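Uracil-DNA glycosylase (Nitratifractor salsuginis, PDB 5X3G) is a uracil-DNA glycosylase family protein with an alpha/beta fold built round a central four-stranded parallel sheet. Local coordinates at residues R58-S64 with A87-A91. Residues are numbered along the deposited sequence; the frame is centred on the assembly and turned at random.
Sequences RLLAAFS and AIGYA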
ATOM      1  N   ARG A  58     -12.345  -5.422  -4.366  1.00 30.30           N
ATOM      2  CA  ARG A  58     -11.023  -4.815  -4.288  1.00 31.01           C
ATOM      3  C   ARG A  58     -10.446  -4.797  -2.881  1.00 26.53           C
ATOM      4  O   ARG A  58      -9.310  -4.342  -2.705  1.00 29.04           O
ATOM      5  CB  ARG A  58     -11.061  -3.377  -4.820  1.00 27.95           C
ATOM      6  CG  ARG A  58     -10.564  -3.209  -6.236  1.00 32.54           C
ATOM      7  CD  ARG A  58     -11.546  -2.382  -7.032  1.00 43.32           C
ATOM      8  NE  ARG A  58     -11.010  -1.991  -8.329  1.00 41.76           N
ATOM      9  CZ  ARG A  58     -11.760  -1.667  -9.376  1.00 54.30           C
ATOM     10  NH1 ARG A  58     -13.082  -1.707  -9.282  1.00 69.07           N
ATOM     11  NH2 ARG A  58     -11.187  -1.313 -10.518  1.00 49.79           N
ATOM     12  N   LEU A  59     -11.194  -5.272  -1.879  1.00 24.81           N
ATOM     13  CA  LEU A  59     -10.742  -5.186  -0.492  1.00 31.76           C
ATOM     14  C   LEU A  59      -9.366  -5.814  -0.307  1.00 32.27           C
ATOM     15  O   LEU A  59      -8.566  -5.347   0.515  1.00 25.27           O
ATOM     16  CB  LEU A  59     -11.762  -5.860   0.427  1.00 28.12           C
ATOM     17  CG  LEU A  59     -13.092  -5.131   0.620  1.00 30.42           C
ATOM     18  CD1 LEU A  59     -14.085  -6.002   1.377  1.00 31.31           C
ATOM     19  CD2 LEU A  59     -12.876  -3.808   1.343  1.00 28.16           C
ATOM     20  N   LEU A  60      -9.068  -6.865  -1.074  1.00 24.90           N
ATOM     21  CA  LEU A  60      -7.839  -7.635  -0.937  1.00 27.16           C
ATOM     22  C   LEU A  60      -6.951  -7.527  -2.173  1.00 19.38           C
ATOM     23  O   LEU A  60      -6.174  -8.439  -2.464  1.00 21.27           O
ATOM     24  CB  LEU A  60      -8.167  -9.098  -0.658  1.00 27.73           C
ATOM     25  CG  LEU A  60      -9.080  -9.384   0.532  1.00 24.67           C
ATOM     26  CD1 LEU A  60      -9.625 -10.795   0.439  1.00 23.11           C
ATOM     27  CD2 LEU A  60      -8.326  -9.186   1.836  1.00 23.32           C
ATOM     28  N   ALA A  61      -7.057  -6.414  -2.907  1.00 17.56           N
ATOM     29  CA  ALA A  61      -6.298  -6.265  -4.146  1.00 25.07           C
ATOM     30  C   ALA A  61      -4.793  -6.346  -3.912  1.00 23.88           C
ATOM     31  O   ALA A  61      -4.042  -6.716  -4.825  1.00 24.13           O
ATOM     32  CB  ALA A  61      -6.651  -4.942  -4.824  1.00 22.16           C
ATOM     33  N   ALA A  62      -4.336  -6.010  -2.702  1.00 25.24           N
ATOM     34  CA  ALA A  62      -2.917  -6.110  -2.387  1.00 19.58           C
ATOM     35  C   ALA A  62      -2.415  -7.550  -2.400  1.00 19.60           C
ATOM     36  O   ALA A  62      -1.204  -7.773  -2.517  1.00 24.17           O
ATOM     37  CB  ALA A  62      -2.639  -5.472  -1.028  1.00 20.47           C
ATOM     38  N   PHE A  63      -3.312  -8.529  -2.288  1.00 22.79           N
ATOM     39  CA  PHE A  63      -2.955  -9.942  -2.298  1.00 26.67           C
ATOM     40  C   PHE A  63      -3.215 -10.613  -3.641  1.00 25.76           C
ATOM     41  O   PHE A  63      -3.030 -11.829  -3.758  1.00 27.80           O
ATOM     42  CB  PHE A  63      -3.732 -10.693  -1.204  1.00 24.62           C
ATOM     43  CG  PHE A  63      -3.556 -10.123   0.182  1.00 21.21           C
ATOM     44  CD1 PHE A  63      -2.640 -10.678   1.064  1.00 22.46           C
ATOM     45  CD2 PHE A  63      -4.321  -9.049   0.612  1.00 24.22           C
ATOM     46  CE1 PHE A  63      -2.482 -10.164   2.344  1.00 22.11           C
ATOM     47  CE2 PHE A  63      -4.167  -8.530   1.888  1.00 22.41           C
ATOM     48  CZ  PHE A  63      -3.248  -9.089   2.752  1.00 20.97           C
ATOM     49  N   SER A  64      -3.636  -9.856  -4.656  1.00 28.37           N
ATOM     50  CA  SER A  64      -4.132 -10.445  -5.894  1.00 24.21           C
ATOM     51  C   SER A  64      -3.031 -10.830  -6.873  1.00 29.82           C
ATOM     52  O   SER A  64      -3.336 -11.419  -7.916  1.00 34.05           O
ATOM     53  CB  SER A  64      -5.106  -9.480  -6.576  1.00 26.89           C
ATOM     54  OG  SER A  64      -4.468  -8.263  -6.916  1.00 23.68           O
ATOM     55  N   ALA A  87      -9.657   4.997  -3.780  1.00 28.24           N
ATOM     56  CA  ALA A  87      -9.464   3.774  -3.009  1.00 32.56           C
ATOM     57  C   ALA A  87      -9.618   2.566  -3.923  1.00 31.33           C
ATOM     58  O   ALA A  87     -10.705   2.324  -4.459  1.00 30.47           O
ATOM     59  CB  ALA A  87     -10.456   3.701  -1.851  1.00 26.82           C
ATOM     60  N   ILE A  88      -8.534   1.807  -4.097  1.00 25.23           N
ATOM     61  CA  ILE A  88      -8.541   0.686  -5.030  1.00 30.48           C
ATOM     62  C   ILE A  88      -7.901  -0.548  -4.405  1.00 22.84           C
ATOM     63  O   ILE A  88      -7.471  -1.460  -5.118  1.00 26.50           O
ATOM     64  CB  ILE A  88      -7.829   1.054  -6.347  1.00 28.46           C
ATOM     65  CG1 ILE A  88      -6.368   1.427  -6.087  1.00 27.95           C
ATOM     66  CG2 ILE A  88      -8.559   2.185  -7.062  1.00 33.94           C
ATOM     67  CD1 ILE A  88      -5.555   1.575  -7.356  1.00 23.03           C
ATOM     68  N   GLY A  89      -7.830  -0.589  -3.077  1.00 20.70           N
ATOM     69  CA  GLY A  89      -7.381  -1.783  -2.386  1.00 17.95           C
ATOM     70  C   GLY A  89      -5.892  -1.891  -2.152  1.00 25.98           C
ATOM     71  O   GLY A  89      -5.416  -2.969  -1.774  1.00 21.87           O
ATOM     72  N   TYR A  90      -5.141  -0.813  -2.369  1.00 25.16           N
ATOM     73  CA  TYR A  90      -3.707  -0.777  -2.125  1.00 19.77           C
ATOM     74  C   TYR A  90      -3.379   0.373  -1.190  1.00 19.66           C
ATOM     75  O   TYR A  90      -3.939   1.466  -1.318  1.00 24.35           O
ATOM     76  CB  TYR A  90      -2.907  -0.588  -3.420  1.00 23.90           C
ATOM     77  CG  TYR A  90      -3.061  -1.690  -4.437  1.00 22.35           C
ATOM     78  CD1 TYR A  90      -2.313  -2.855  -4.344  1.00 18.14           C
ATOM     79  CD2 TYR A  90      -3.933  -1.553  -5.507  1.00 22.86           C
ATOM     80  CE1 TYR A  90      -2.441  -3.862  -5.281  1.00 24.32           C
ATOM     81  CE2 TYR A  90      -4.070  -2.555  -6.452  1.00 27.73           C
ATOM     82  CZ  TYR A  90      -3.321  -3.708  -6.332  1.00 34.81           C
ATOM     83  OH  TYR A  90      -3.451  -4.706  -7.271  1.00 25.38           O
ATOM     84  N   ALA A  91      -2.466   0.126  -0.259  1.00 20.81           N
ATOM     85  CA  ALA A  91      -1.853   1.228   0.462  1.00 24.10           C
ATOM     86  C   ALA A  91      -1.076   2.106  -0.511  1.00 20.51           C
ATOM     87  O   ALA A  91      -0.524   1.629  -1.508  1.00 27.20           O
ATOM     88  CB  ALA A  91      -0.927   0.703   1.561  1.00 16.67           C
TER
HETATM   89  O   HOH W   1      -5.570  -4.741   0.283  1.00 25.68           O
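Ala61 and Tyr90 meet through a CH-pi contact: Ala61 CB stands 4.2 Å from the centroid of the Tyr90 ring, 25° off the ring normal, so the methyl lies over the face but displaced toward the rim. With CG anti to the carbonyl carbon (chi1 -62°), the ring crosses the start of the 3-10 segment 61-63, beside Ala61 and Ala62, and its CE1 reaches 3.7 Å from Ala62 CA. Ile88 CG1, from the residue before Gly89, sits in plane at the ring's edge. Near the phenol oxygen, Ala61 O accepts from both Ser64 N and Ser64 OG, the latter at 2.6 Å with a C=O...donor angle of 131°; the Ser64 hydroxyl lies between its own backbone N and carbonyl carbon, from where it turns back to that oxygen. In the alpha/beta fold, these are two loops flanking strand 73-77 of the parallel sheet; Ala62 also packs on Leu165 of the adjacent strand 164-168, while Tyr90 touches Arg156 and Glu160 of helix 152-161. Backbone approaches backbone at Gly89, which has no side chain and a positive phi; its CA lies against the Ala61 methyl and makes a CA-H...O contact of 3.2 Å with Arg58 O, the acceptor that also closes the type I turn to Ala61 N. Beside it, water 1 donates to Gly89 O (2.7 Å) and Leu59 O (3.1 Å), while Arg58 CG lies 3.7 Å from Ile88 O.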